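PDB 2IMZ: endonuclease PI-MtuI from Mycobacterium tuberculosis, which probably excises itself from the RecA precursor by protein splicing, the reaction of its intein splicing domain. Local coordinates for residues Val31-Lys36 with Leu156-Ala161; Val45-Asp50 with Asp150-Glu155; Arg92-Arg97 with Glu130-Ser135; Arg54-Leu59 with Trp68-His73. The protein carries 1 engineered substitution. One frame throughout, in Å; residues are numbered along the deposited sequence.

Contact 1 (Val31-Lys36 with Leu156-Ala161); sequences VVAAAK and LHTLVA. With ZN (zinc ion), chain C.
Thr158 points its side chain at strand 31-34 and puts OG1 against the backbone of Ala34. OG1 lies between the backbone N and the carbonyl carbon of its own residue (chi1 63°), and there it accepts a hydrogen bond from Ala34 N at 2.8 Å. The bond is bent, with 139° at the hydrogen. Thr158 O, buried here, has no polar partner. Toward the start of the strand, Val32 and Val160 lie side by side and point the same way, Val160 CG2 sitting 3.5 Å from Val32 CB. Val31 meets Leu159 at an oblique crossing, its CG2 3.7 Å from Leu159 CB. At the far end Leu156 forks over the strand: CD1 touches Ala33 CB at 3.8 Å, while CD2 reaches the CA and CB of Ala35. Water 1 accepts from Val32 N and donates to Val160 O; water 2 donates to both Ala34 O and Leu156 O. The alpha hydrogen of Leu159 also faces Val32 O, with CA 3.2 Å away. His157 turns its side chain away from the strand and binds zinc through ND1, a site shared with Glu152 and with His167 of the second subunit. The chemistry is thus mixed: in an apolar setting of valines and leucines, the threonine hydroxyl and two bridging waters meet peptide groups of a short, splayed pairing, right beside a zinc ligand.

Contact 2 (Val45-Asp50 with Asp150-Glu155); sequences VVSWFD and DLEVEE. With ZN (zinc ion), chain C.
Glu152 is matched by two residues of the other strand, Val46 and Ser47, which makes a classic beta bulge and shifts the antiparallel register by one residue. Four backbone hydrogen bonds join the strands. Glu152 accepts from Val46 N at its O (2.8 Å) and donates through its N to Ser47 O (3.0 Å); Phe49 and Asp150 exchange the other two bonds. Among the apolar contacts, Leu151 CD2 lies 3.7 Å from Trp48 CD1 and 4.0 Å from Val45 CG1. On the face of Ser47, Phe49 and Glu152, Ser47 CB presses on Glu152 CB at 3.3 Å, and Phe49 brings the edge of its ring, at CE1, to Glu152 CG (3.6 Å). The Glu152 chain bends at CB-CG (chi2 -54°), and its carboxylate plane stands 74° from the phenyl ring. Glu152 OE1 binds zinc at 2.2 Å, while OE2, like Asp150 OD2, forms a salt bridge with Lys74 of the second subunit. The pairing joins strands 40-52 and 134-153 of the curled sheet. Helix 19-24 packs on Leu151 and Trp48, strand 30-34 on Val45 and Val153, and the second subunit lies against the face of Ser47 and Glu152.

Contact 3 (Arg92-Arg97 with Glu130-Ser135); sequences RVAQPR and EELRYS
Ser135 OG accepts a hydrogen bond from Arg97 NH2 at 2.7 Å, with 151° at the hydrogen, and the side-chain amide of Gln95 lies against the same hydroxyl. The Arg97 chain is extended from CG to NE, with CD anti to CA (chi2 176°), and runs back across Arg133. The two arginines cross at about a right angle. Arg133 CB sits over one face of the Arg97 guanidinium, toward its rim, and Arg97 NH1 in turn lies above one face of the Arg133 guanidinium, the planes 51° apart. The NH1 atoms of Arg97 and Arg133 are 3.8 Å from each other, a close approach of like charges; a water between Arg97 O and Arg133 NH1 links the pair as well. On the other side of the backbone, Leu132 CD1 presses tightly on Ala94 CB, 3.5 Å away, and Tyr134 CE1 touches the same methyl at 4.0 Å. Pro96 CG adds to the Leu132 contact. Backbone bonds pair Val93 with Ser135 and Arg97 with Glu131 in both directions. Between them Gln95 N gives a short bond of 2.7 Å to Arg133 O, whereas the return bond from Arg133 N to Gln95 O is weak. Antiparallel pairing thus sets 92-97 beside 130-135, which leads into the long strand 134-153. Strand 164-166 packs against Val93, Ala94, Pro96 and Leu132, and Leu40 of strand 40-52 meets Pro96 and Glu130.

Contact 4 (Arg54-Leu59 with Trp68-His73); sequences RDVIGL and WATPDH
Ile57 and Ala69 satisfy each other's peptide groups as an antiparallel hydrogen-bonded pair: Ile57 N donates to Ala69 O at 2.8 Å, and Ala69 N returns a bond of 3.0 Å to Ile57 O. Each of these carbonyls also receives an alpha hydrogen, from Val56 CA and Trp68 CA respectively. Asp55 O is approached by Thr70 CA at 3.5 Å in the same manner, with Pro71 CD close by. Beyond the pair, Trp68 swings its ring across the strand, and Gly58 CA makes a CH-pi contact 3.8 Å from the centroid of the six-membered ring, over its face. Lacking a side chain, Gly58 can lie this near. Val56 CG2 meets Trp68 CE3 more loosely, the side chains crossing at about a right angle. Thr70 OG1, turned between its own backbone N and carbonyl carbon (chi1 55°), donates to Asp72 OD1 at 2.6 Å and is hydrogen-bonded to the N of the sulfinic acid form of Cys1. Within the chain, water 4 donates to Asp72 OD1 and accepts from Arg54 NH1. Arg54 NE bonds to Gln51 O, and its NH1 pairs in a salt bridge with Asp72 of the second subunit. His73 N closes a type I turn onto Thr70 O. With His73 ND1 likewise bonded to the Cys1 nitrogen, the hairpin's exit forms the T-x-x-H motif of intein block B at the N-terminal splice junction.

Overall arrangement
The four contacts lie round the all-beta HINT (Hedgehog/intein) fold, with strand 159-161 paired to 164-166 beside the main curled sheet. Contact 4 is a local hairpin, and contact 3 follows it along the chain; both fall within the span bridged by contact 2, itself inside that of contact 1. Strand 134-153 serves contacts 2 and 3 at widely separated places, their centres about 22 Å apart, and it also pairs with strand 54-61 of contact 4. Contacts 1 and 2, centres about 11 Å apart, touch and share the zinc at the subunit interface. Val160 meets Pro96 between contacts 1 and 3, and Asp150 meets His73 between contacts 2 and 4, consistent with a fold that holds the two chain ends near each other, as in other inteins.

Contact 1 (Val31-Lys36 with Leu156-Ala161)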
loop_
_atom_site.group_PDB
_atom_site.type_symbol
_atom_site.label_atom_id
_atom_site.label_comp_id
_atom_site.label_asym_id
_atom_site.label_seq_id
_atom_site.Cartn_x
_atom_site.Cartn_y
_atom_site.Cartn_z
ATOM N N VAL A 31 11.968 -6.228 -7.993
ATOM C CA VAL A 31 12.100 -4.781 -7.879
ATOM C C VAL A 31 13.055 -4.484 -6.742
ATOM O O VAL A 31 13.428 -5.379 -5.981
ATOM C CB VAL A 31 10.753 -4.097 -7.531
ATOM C CG1 VAL A 31 9.712 -4.423 -8.575
ATOM C CG2 VAL A 31 10.289 -4.532 -6.140
ATOM N N VAL A 32 13.467 -3.227 -6.644
ATOM C CA VAL A 32 14.317 -2.802 -5.544
ATOM C C VAL A 32 13.307 -2.400 -4.476
ATOM O O VAL A 32 12.509 -1.483 -4.685
ATOM C CB VAL A 32 15.163 -1.565 -5.903
ATOM C CG1 VAL A 32 15.922 -1.087 -4.662
ATOM C CG2 VAL A 32 16.133 -1.896 -7.023
ATOM N N ALA A 33 13.321 -3.102 -3.349
ATOM C CA ALA A 33 12.395 -2.811 -2.263
ATOM C C ALA A 33 13.147 -2.375 -1.018
ATOM O O ALA A 33 14.211 -2.909 -0.706
ATOM C CB ALA A 33 11.546 -4.045 -1.956
ATOM N N ALA A 34 12.588 -1.400 -0.309
ATOM C CA ALA A 34 13.201 -0.892 0.910
ATOM C C ALA A 34 12.591 -1.545 2.143
ATOM O O ALA A 34 11.370 -1.658 2.254
ATOM C CB ALA A 34 13.026 0.623 0.990
ATOM N N ALA A 35 13.451 -1.965 3.067
ATOM C CA ALA A 35 13.015 -2.589 4.312
ATOM C C ALA A 35 12.836 -1.498 5.366
ATOM O O ALA A 35 13.182 -0.339 5.133
ATOM C CB ALA A 35 14.050 -3.613 4.775
ATOM N N LYS A 36 12.303 -1.867 6.527
ATOM C CA LYS A 36 12.063 -0.900 7.594
ATOM C C LYS A 36 13.281 -0.069 7.986
ATOM O O LYS A 36 13.157 1.126 8.274
ATOM C CB LYS A 36 11.524 -1.612 8.837
ATOM C CG LYS A 36 11.331 -0.685 10.029
ATOM C CD LYS A 36 10.850 -1.435 11.260
ATOM C CE LYS A 36 11.845 -2.498 11.692
ATOM N NZ LYS A 36 11.423 -3.161 12.958
ATOM N N LEU A 156 8.032 -6.719 1.647
ATOM C CA LEU A 156 8.362 -5.337 1.971
ATOM C C LEU A 156 7.378 -4.240 1.577
ATOM O O LEU A 156 7.437 -3.142 2.121
ATOM C CB LEU A 156 9.759 -5.020 1.438
ATOM C CG LEU A 156 10.809 -5.988 2.007
ATOM C CD1 LEU A 156 12.190 -5.657 1.455
ATOM C CD2 LEU A 156 10.811 -5.895 3.528
ATOM N N HIS A 157 6.488 -4.528 0.635
ATOM C CA HIS A 157 5.473 -3.559 0.236
ATOM C C HIS A 157 5.968 -2.214 -0.276
ATOM O O HIS A 157 5.286 -1.199 -0.125
ATOM C CB HIS A 157 4.507 -3.331 1.404
ATOM C CG HIS A 157 3.637 -4.513 1.696
ATOM N ND1 HIS A 157 2.510 -4.803 0.958
ATOM C CD2 HIS A 157 3.759 -5.510 2.607
ATOM C CE1 HIS A 157 1.976 -5.930 1.400
ATOM N NE2 HIS A 157 2.716 -6.378 2.399
ATOM N N THR A 158 7.153 -2.202 -0.874
ATOM C CA THR A 158 7.710 -0.977 -1.440
ATOM C C THR A 158 8.442 -1.343 -2.729
ATOM O O THR A 158 8.715 -2.514 -2.986
ATOM C CB THR A 158 8.712 -0.285 -0.477
ATOM O OG1 THR A 158 9.833 -1.147 -0.240
ATOM C CG2 THR A 158 8.045 0.050 0.852
ATOM N N LEU A 159 8.741 -0.343 -3.548
ATOM C CA LEU A 159 9.460 -0.583 -4.796
ATOM C C LEU A 159 9.996 0.719 -5.353
ATOM O O LEU A 159 9.520 1.800 -5.009
ATOM C CB LEU A 159 8.556 -1.226 -5.853
ATOM C CG LEU A 159 7.512 -0.308 -6.495
ATOM C CD1 LEU A 159 7.129 -0.825 -7.876
ATOM C CD2 LEU A 159 6.306 -0.219 -5.583
ATOM N N VAL A 160 10.994 0.606 -6.218
ATOM C CA VAL A 160 11.577 1.775 -6.840
ATOM C C VAL A 160 10.908 1.968 -8.194
ATOM O O VAL A 160 10.856 1.050 -9.012
ATOM C CB VAL A 160 13.102 1.606 -7.019
ATOM C CG1 VAL A 160 13.649 2.695 -7.937
ATOM C CG2 VAL A 160 13.783 1.678 -5.659
ATOM N N ALA A 161 10.363 3.164 -8.395
ATOM C CA ALA A 161 9.698 3.540 -9.639
ATOM C C ALA A 161 10.337 4.864 -10.040
ATOM O O ALA A 161 10.391 5.790 -9.228
ATOM C CB ALA A 161 8.198 3.718 -9.402
HETATM ZN ZN ZN C . 1.507 -3.865 -0.444
HETATM O O HOH W 1 12.388 -1.276 -8.618
HETATM O O HOH W 2 9.275 -2.164 3.912
#

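Contact 2 (Val45-Asp50 with Asp150-Glu155)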
loop_
_atom_site.group_PDB
_atom_site.type_symbol
_atom_site.label_atom_id
_atom_site.label_comp_id
_atom_site.label_asym_id
_atom_site.label_seq_id
_atom_site.Cartn_x
_atom_site.Cartn_y
_atom_site.Cartn_z
ATOM N N VAL A 45 7.386 -9.296 -7.623
ATOM C CA VAL A 45 6.046 -8.740 -7.739
ATOM C C VAL A 45 5.127 -9.957 -7.670
ATOM O O VAL A 45 5.370 -10.952 -8.356
ATOM C CB VAL A 45 5.857 -8.022 -9.090
ATOM C CG1 VAL A 45 4.401 -7.602 -9.271
ATOM C CG2 VAL A 45 6.769 -6.797 -9.146
ATOM N N VAL A 46 4.091 -9.881 -6.839
ATOM C CA VAL A 46 3.164 -10.996 -6.669
ATOM C C VAL A 46 1.720 -10.693 -7.066
ATOM O O VAL A 46 0.901 -11.607 -7.182
ATOM C CB VAL A 46 3.198 -11.510 -5.215
ATOM C CG1 VAL A 46 4.562 -12.123 -4.925
ATOM C CG2 VAL A 46 2.918 -10.374 -4.245
ATOM N N SER A 47 1.411 -9.417 -7.273
ATOM C CA SER A 47 0.069 -9.001 -7.680
ATOM C C SER A 47 0.178 -7.851 -8.671
ATOM O O SER A 47 1.108 -7.045 -8.595
ATOM C CB SER A 47 -0.761 -8.551 -6.475
ATOM O OG SER A 47 -0.925 -9.598 -5.539
ATOM N N TRP A 48 -0.786 -7.775 -9.586
ATOM C CA TRP A 48 -0.807 -6.752 -10.630
ATOM C C TRP A 48 -2.174 -6.077 -10.692
ATOM O O TRP A 48 -3.204 -6.755 -10.708
ATOM C CB TRP A 48 -0.508 -7.404 -11.984
ATOM C CG TRP A 48 0.770 -8.174 -12.000
ATOM C CD1 TRP A 48 1.997 -7.719 -12.383
ATOM C CD2 TRP A 48 0.963 -9.519 -11.548
ATOM N NE1 TRP A 48 2.945 -8.694 -12.196
ATOM C CE2 TRP A 48 2.338 -9.811 -11.683
ATOM C CE3 TRP A 48 0.107 -10.506 -11.037
ATOM C CZ2 TRP A 48 2.882 -11.051 -11.327
ATOM C CZ3 TRP A 48 0.647 -11.742 -10.682
ATOM C CH2 TRP A 48 2.024 -12.001 -10.830
ATOM N N PHE A 49 -2.189 -4.747 -10.751
ATOM C CA PHE A 49 -3.455 -4.027 -10.809
ATOM C C PHE A 49 -3.541 -2.961 -11.897
ATOM O O PHE A 49 -2.661 -2.107 -12.019
ATOM C CB PHE A 49 -3.757 -3.372 -9.457
ATOM C CG PHE A 49 -3.638 -4.309 -8.290
ATOM C CD1 PHE A 49 -2.404 -4.538 -7.689
ATOM C CD2 PHE A 49 -4.755 -4.987 -7.812
ATOM C CE1 PHE A 49 -2.283 -5.434 -6.624
ATOM C CE2 PHE A 49 -4.646 -5.885 -6.747
ATOM C CZ PHE A 49 -3.405 -6.107 -6.155
ATOM N N ASP A 50 -4.599 -3.038 -12.700
ATOM C CA ASP A 50 -4.855 -2.050 -13.746
ATOM C C ASP A 50 -5.888 -1.158 -13.068
ATOM O O ASP A 50 -7.045 -1.546 -12.916
ATOM C CB ASP A 50 -5.460 -2.707 -14.987
ATOM C CG ASP A 50 -5.691 -1.719 -16.116
ATOM O OD1 ASP A 50 -6.172 -0.599 -15.842
ATOM O OD2 ASP A 50 -5.404 -2.063 -17.281
ATOM N N ASP A 150 -0.727 -0.410 -10.451
ATOM C CA ASP A 150 -0.170 -0.658 -9.131
ATOM C C ASP A 150 0.414 -2.071 -9.107
ATOM O O ASP A 150 0.011 -2.926 -9.895
ATOM C CB ASP A 150 -1.274 -0.512 -8.079
ATOM C CG ASP A 150 -0.736 -0.189 -6.703
ATOM O OD1 ASP A 150 0.113 0.722 -6.592
ATOM O OD2 ASP A 150 -1.179 -0.836 -5.728
ATOM N N LEU A 151 1.368 -2.303 -8.212
ATOM C CA LEU A 151 2.005 -3.613 -8.087
ATOM C C LEU A 151 2.161 -3.990 -6.622
ATOM O O LEU A 151 2.345 -3.118 -5.774
ATOM C CB LEU A 151 3.400 -3.591 -8.722
ATOM C CG LEU A 151 3.536 -3.256 -10.208
ATOM C CD1 LEU A 151 5.013 -3.050 -10.558
ATOM C CD2 LEU A 151 2.934 -4.383 -11.043
ATOM N N GLU A 152 2.068 -5.283 -6.322
ATOM C CA GLU A 152 2.281 -5.750 -4.959
ATOM C C GLU A 152 3.625 -6.451 -4.951
ATOM O O GLU A 152 3.882 -7.332 -5.777
ATOM C CB GLU A 152 1.200 -6.730 -4.500
ATOM C CG GLU A 152 -0.025 -6.071 -3.893
ATOM C CD GLU A 152 0.313 -5.116 -2.753
ATOM O OE1 GLU A 152 0.933 -5.535 -1.743
ATOM O OE2 GLU A 152 -0.048 -3.933 -2.871
ATOM N N VAL A 153 4.474 -6.037 -4.019
ATOM C CA VAL A 153 5.816 -6.578 -3.859
ATOM C C VAL A 153 5.853 -7.417 -2.592
ATOM O O VAL A 153 5.548 -6.934 -1.502
ATOM C CB VAL A 153 6.856 -5.437 -3.751
ATOM C CG1 VAL A 153 8.252 -6.007 -3.528
ATOM C CG2 VAL A 153 6.828 -4.597 -5.022
ATOM N N GLU A 154 6.230 -8.678 -2.743
ATOM C CA GLU A 154 6.291 -9.587 -1.610
ATOM C C GLU A 154 7.048 -9.044 -0.399
ATOM O O GLU A 154 8.112 -8.432 -0.531
ATOM C CB GLU A 154 6.919 -10.909 -2.044
ATOM C CG GLU A 154 7.189 -11.864 -0.898
ATOM C CD GLU A 154 7.989 -13.067 -1.337
ATOM O OE1 GLU A 154 7.435 -13.911 -2.066
ATOM O OE2 GLU A 154 9.177 -13.160 -0.960
ATOM N N GLU A 155 6.461 -9.277 0.773
ATOM C CA GLU A 155 7.018 -8.904 2.072
ATOM C C GLU A 155 7.236 -7.433 2.437
ATOM O O GLU A 155 6.683 -6.950 3.428
ATOM C CB GLU A 155 8.334 -9.669 2.302
ATOM C CG GLU A 155 8.996 -9.375 3.655
ATOM C CD GLU A 155 10.333 -10.080 3.843
ATOM O OE1 GLU A 155 11.140 -10.114 2.891
ATOM O OE2 GLU A 155 10.588 -10.588 4.956
HETATM ZN ZN ZN C . 1.507 -3.865 -0.444
#

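Contact 3 (Arg92-Arg97 with Glu130-Ser135)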
loop_
_atom_site.group_PDB
_atom_site.type_symbol
_atom_site.label_atom_id
_atom_site.label_comp_id
_atom_site.label_asym_id
_atom_site.label_seq_id
_atom_site.Cartn_x
_atom_site.Cartn_y
_atom_site.Cartn_z
ATOM N N ARG A 92 13.205 16.407 -0.534
ATOM C CA ARG A 92 14.017 15.247 -0.860
ATOM C C ARG A 92 13.199 13.962 -0.804
ATOM O O ARG A 92 12.292 13.816 0.024
ATOM C CB ARG A 92 15.217 15.149 0.091
ATOM C CG ARG A 92 16.203 16.308 -0.054
ATOM C CD ARG A 92 17.447 16.126 0.811
ATOM N NE ARG A 92 17.176 16.253 2.240
ATOM C CZ ARG A 92 16.834 17.387 2.846
ATOM N NH1 ARG A 92 16.713 18.510 2.152
ATOM N NH2 ARG A 92 16.622 17.402 4.155
ATOM N N VAL A 93 13.506 13.045 -1.715
ATOM C CA VAL A 93 12.824 11.758 -1.765
ATOM C C VAL A 93 13.884 10.671 -1.805
ATOM O O VAL A 93 15.016 10.916 -2.216
ATOM C CB VAL A 93 11.902 11.629 -3.012
ATOM C CG1 VAL A 93 10.792 12.675 -2.945
ATOM C CG2 VAL A 93 12.707 11.781 -4.294
ATOM N N ALA A 94 13.521 9.474 -1.358
ATOM C CA ALA A 94 14.456 8.352 -1.344
ATOM C C ALA A 94 14.769 7.880 -2.761
ATOM O O ALA A 94 13.862 7.544 -3.525
ATOM C CB ALA A 94 13.874 7.202 -0.526
ATOM N N GLN A 95 16.056 7.862 -3.099
ATOM C CA GLN A 95 16.522 7.432 -4.420
ATOM C C GLN A 95 17.736 6.526 -4.247
ATOM O O GLN A 95 18.856 7.002 -4.048
ATOM C CB GLN A 95 16.909 8.641 -5.277
ATOM C CG GLN A 95 17.531 8.265 -6.626
ATOM C CD GLN A 95 18.057 9.465 -7.392
ATOM O OE1 GLN A 95 17.346 10.066 -8.202
ATOM N NE2 GLN A 95 19.309 9.828 -7.133
ATOM N N PRO A 96 17.527 5.205 -4.307
ATOM C CA PRO A 96 18.620 4.240 -4.154
ATOM C C PRO A 96 19.690 4.383 -5.231
ATOM O O PRO A 96 19.379 4.560 -6.407
ATOM C CB PRO A 96 17.898 2.897 -4.229
ATOM C CG PRO A 96 16.560 3.213 -3.629
ATOM C CD PRO A 96 16.222 4.520 -4.294
ATOM N N ARG A 97 20.954 4.312 -4.826
ATOM C CA ARG A 97 22.056 4.425 -5.772
ATOM C C ARG A 97 23.170 3.460 -5.397
ATOM O O ARG A 97 23.418 3.226 -4.215
ATOM C CB ARG A 97 22.649 5.836 -5.770
ATOM C CG ARG A 97 21.669 6.985 -5.913
ATOM C CD ARG A 97 22.438 8.289 -5.779
ATOM N NE ARG A 97 21.591 9.421 -5.418
ATOM C CZ ARG A 97 22.060 10.574 -4.957
ATOM N NH1 ARG A 97 23.367 10.740 -4.802
ATOM N NH2 ARG A 97 21.229 11.560 -4.645
ATOM N N GLU A 130 22.788 -1.590 -3.604
ATOM C CA GLU A 130 22.229 -0.240 -3.627
ATOM C C GLU A 130 22.094 0.313 -2.215
ATOM O O GLU A 130 21.721 -0.407 -1.283
ATOM C CB GLU A 130 20.850 -0.223 -4.297
ATOM C CG GLU A 130 20.871 -0.218 -5.823
ATOM C CD GLU A 130 21.073 -1.591 -6.425
ATOM O OE1 GLU A 130 21.397 -2.540 -5.673
ATOM O OE2 GLU A 130 20.910 -1.721 -7.661
ATOM N N GLU A 131 22.392 1.601 -2.067
ATOM C CA GLU A 131 22.300 2.271 -0.777
ATOM C C GLU A 131 21.167 3.286 -0.858
ATOM O O GLU A 131 20.968 3.916 -1.895
ATOM C CB GLU A 131 23.611 2.999 -0.462
ATOM C CG GLU A 131 23.766 3.391 1.000
ATOM C CD GLU A 131 24.917 4.350 1.236
ATOM O OE1 GLU A 131 25.960 4.210 0.567
ATOM O OE2 GLU A 131 24.779 5.242 2.103
ATOM N N LEU A 132 20.418 3.441 0.228
ATOM C CA LEU A 132 19.328 4.404 0.234
ATOM C C LEU A 132 19.919 5.806 0.336
ATOM O O LEU A 132 20.558 6.151 1.328
ATOM C CB LEU A 132 18.388 4.137 1.414
ATOM C CG LEU A 132 17.124 4.996 1.512
ATOM C CD1 LEU A 132 16.278 4.819 0.264
ATOM C CD2 LEU A 132 16.332 4.587 2.746
ATOM N N ARG A 133 19.727 6.600 -0.711
ATOM C CA ARG A 133 20.224 7.971 -0.749
ATOM C C ARG A 133 19.014 8.866 -0.968
ATOM O O ARG A 133 17.909 8.376 -1.192
ATOM C CB ARG A 133 21.210 8.154 -1.907
ATOM C CG ARG A 133 22.372 7.166 -1.911
ATOM C CD ARG A 133 23.275 7.364 -0.706
ATOM N NE ARG A 133 23.890 8.688 -0.696
ATOM C CZ ARG A 133 24.806 9.098 -1.568
ATOM N NH1 ARG A 133 25.224 8.288 -2.531
ATOM N NH2 ARG A 133 25.307 10.323 -1.477
ATOM N N TYR A 134 19.220 10.176 -0.913
ATOM C CA TYR A 134 18.122 11.106 -1.109
ATOM C C TYR A 134 18.431 12.089 -2.223
ATOM O O TYR A 134 19.574 12.520 -2.391
ATOM C CB TYR A 134 17.831 11.843 0.200
ATOM C CG TYR A 134 17.232 10.943 1.258
ATOM C CD1 TYR A 134 15.870 10.636 1.249
ATOM C CD2 TYR A 134 18.032 10.351 2.233
ATOM C CE1 TYR A 134 15.321 9.762 2.181
ATOM C CE2 TYR A 134 17.493 9.473 3.171
ATOM C CZ TYR A 134 16.138 9.182 3.138
ATOM O OH TYR A 134 15.599 8.309 4.059
ATOM N N SER A 135 17.407 12.420 -3.000
ATOM C CA SER A 135 17.548 13.358 -4.104
ATOM C C SER A 135 16.404 14.353 -4.056
ATOM O O SER A 135 15.301 14.015 -3.633
ATOM C CB SER A 135 17.538 12.616 -5.441
ATOM O OG SER A 135 18.700 11.820 -5.575
HETATM O O HOH W 3 25.406 5.092 -3.167
#

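Contact 4 (Arg54-Leu59 with Trp68-His73)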
loop_
_atom_site.group_PDB
_atom_site.type_symbol
_atom_site.label_atom_id
_atom_site.label_comp_id
_atom_site.label_asym_id
_atom_site.label_seq_id
_atom_site.Cartn_x
_atom_site.Cartn_y
_atom_site.Cartn_z
ATOM N N ARG A 54 -6.886 7.931 -14.205
ATOM C CA ARG A 54 -7.007 8.808 -13.047
ATOM C C ARG A 54 -6.161 10.057 -13.248
ATOM O O ARG A 54 -5.378 10.141 -14.193
ATOM C CB ARG A 54 -6.532 8.084 -11.784
ATOM C CG ARG A 54 -7.176 6.730 -11.561
ATOM C CD ARG A 54 -6.788 6.145 -10.217
ATOM N NE ARG A 54 -7.362 4.817 -10.029
ATOM C CZ ARG A 54 -7.615 4.270 -8.844
ATOM N NH1 ARG A 54 -7.350 4.942 -7.732
ATOM N NH2 ARG A 54 -8.132 3.052 -8.773
ATOM N N ASP A 55 -6.326 11.029 -12.359
ATOM C CA ASP A 55 -5.546 12.257 -12.436
ATOM C C ASP A 55 -4.192 11.980 -11.800
ATOM O O ASP A 55 -4.118 11.430 -10.702
ATOM C CB ASP A 55 -6.224 13.398 -11.667
ATOM C CG ASP A 55 -7.580 13.755 -12.224
ATOM O OD1 ASP A 55 -7.695 13.898 -13.456
ATOM O OD2 ASP A 55 -8.530 13.905 -11.427
ATOM N N VAL A 56 -3.124 12.361 -12.491
ATOM C CA VAL A 56 -1.780 12.159 -11.963
ATOM C C VAL A 56 -0.980 13.444 -12.065
ATOM O O VAL A 56 -1.179 14.236 -12.986
ATOM C CB VAL A 56 -1.011 11.070 -12.741
ATOM C CG1 VAL A 56 -1.651 9.716 -12.516
ATOM C CG2 VAL A 56 -0.986 11.413 -14.228
ATOM N N ILE A 57 -0.085 13.651 -11.106
ATOM C CA ILE A 57 0.774 14.823 -11.121
ATOM C C ILE A 57 2.191 14.324 -11.379
ATOM O O ILE A 57 2.451 13.122 -11.286
ATOM C CB ILE A 57 0.690 15.624 -9.792
ATOM C CG1 ILE A 57 0.959 14.727 -8.581
ATOM C CG2 ILE A 57 -0.681 16.272 -9.684
ATOM C CD1 ILE A 57 2.430 14.489 -8.304
ATOM N N GLY A 58 3.097 15.233 -11.719
ATOM C CA GLY A 58 4.459 14.828 -12.017
ATOM C C GLY A 58 5.538 15.445 -11.157
ATOM O O GLY A 58 5.474 16.619 -10.784
ATOM N N LEU A 59 6.547 14.639 -10.843
ATOM C CA LEU A 59 7.667 15.092 -10.035
ATOM C C LEU A 59 8.959 14.774 -10.767
ATOM O O LEU A 59 9.332 13.605 -10.885
ATOM C CB LEU A 59 7.662 14.382 -8.675
ATOM C CG LEU A 59 6.383 14.510 -7.836
ATOM C CD1 LEU A 59 6.514 13.669 -6.572
ATOM C CD2 LEU A 59 6.139 15.970 -7.484
ATOM N N TRP A 68 5.265 10.074 -12.425
ATOM C CA TRP A 68 3.882 10.493 -12.636
ATOM C C TRP A 68 3.024 9.575 -11.772
ATOM O O TRP A 68 2.972 8.366 -11.998
ATOM C CB TRP A 68 3.470 10.340 -14.102
ATOM C CG TRP A 68 4.080 11.363 -15.021
ATOM C CD1 TRP A 68 5.148 11.191 -15.851
ATOM C CD2 TRP A 68 3.640 12.711 -15.207
ATOM N NE1 TRP A 68 5.401 12.352 -16.548
ATOM C CE2 TRP A 68 4.488 13.300 -16.171
ATOM C CE3 TRP A 68 2.609 13.481 -14.652
ATOM C CZ2 TRP A 68 4.335 14.627 -16.593
ATOM C CZ3 TRP A 68 2.458 14.800 -15.072
ATOM C CH2 TRP A 68 3.318 15.357 -16.034
ATOM N N ALA A 69 2.359 10.144 -10.774
ATOM C CA ALA A 69 1.537 9.344 -9.878
ATOM C C ALA A 69 0.327 10.130 -9.409
ATOM O O ALA A 69 0.285 11.352 -9.532
ATOM C CB ALA A 69 2.369 8.912 -8.673
ATOM N N THR A 70 -0.665 9.420 -8.883
ATOM C CA THR A 70 -1.853 10.076 -8.366
ATOM C C THR A 70 -1.383 10.883 -7.164
ATOM O O THR A 70 -0.445 10.487 -6.472
ATOM C CB THR A 70 -2.905 9.050 -7.916
ATOM O OG1 THR A 70 -2.317 8.142 -6.977
ATOM C CG2 THR A 70 -3.433 8.273 -9.117
ATOM N N PRO A 71 -2.017 12.033 -6.902
ATOM C CA PRO A 71 -1.594 12.846 -5.757
ATOM C C PRO A 71 -1.606 12.135 -4.403
ATOM O O PRO A 71 -0.913 12.552 -3.475
ATOM C CB PRO A 71 -2.548 14.044 -5.808
ATOM C CG PRO A 71 -3.746 13.519 -6.545
ATOM C CD PRO A 71 -3.136 12.664 -7.620
ATOM N N ASP A 72 -2.374 11.054 -4.289
ATOM C CA ASP A 72 -2.448 10.333 -3.025
ATOM C C ASP A 72 -1.460 9.176 -2.926
ATOM O O ASP A 72 -1.446 8.453 -1.931
ATOM C CB ASP A 72 -3.873 9.820 -2.790
ATOM C CG ASP A 72 -4.262 8.711 -3.743
ATOM O OD1 ASP A 72 -3.859 8.766 -4.922
ATOM O OD2 ASP A 72 -4.986 7.791 -3.315
ATOM N N HIS A 73 -0.627 8.994 -3.946
ATOM C CA HIS A 73 0.342 7.908 -3.895
ATOM C C HIS A 73 1.442 8.268 -2.900
ATOM O O HIS A 73 1.981 9.374 -2.938
ATOM C CB HIS A 73 0.963 7.661 -5.266
ATOM C CG HIS A 73 1.585 6.306 -5.397
ATOM N ND1 HIS A 73 0.916 5.235 -5.946
ATOM C CD2 HIS A 73 2.785 5.830 -4.984
ATOM C CE1 HIS A 73 1.674 4.155 -5.865
ATOM N NE2 HIS A 73 2.814 4.489 -5.284
HETATM O O HOH W 4 -5.825 7.255 -6.518
#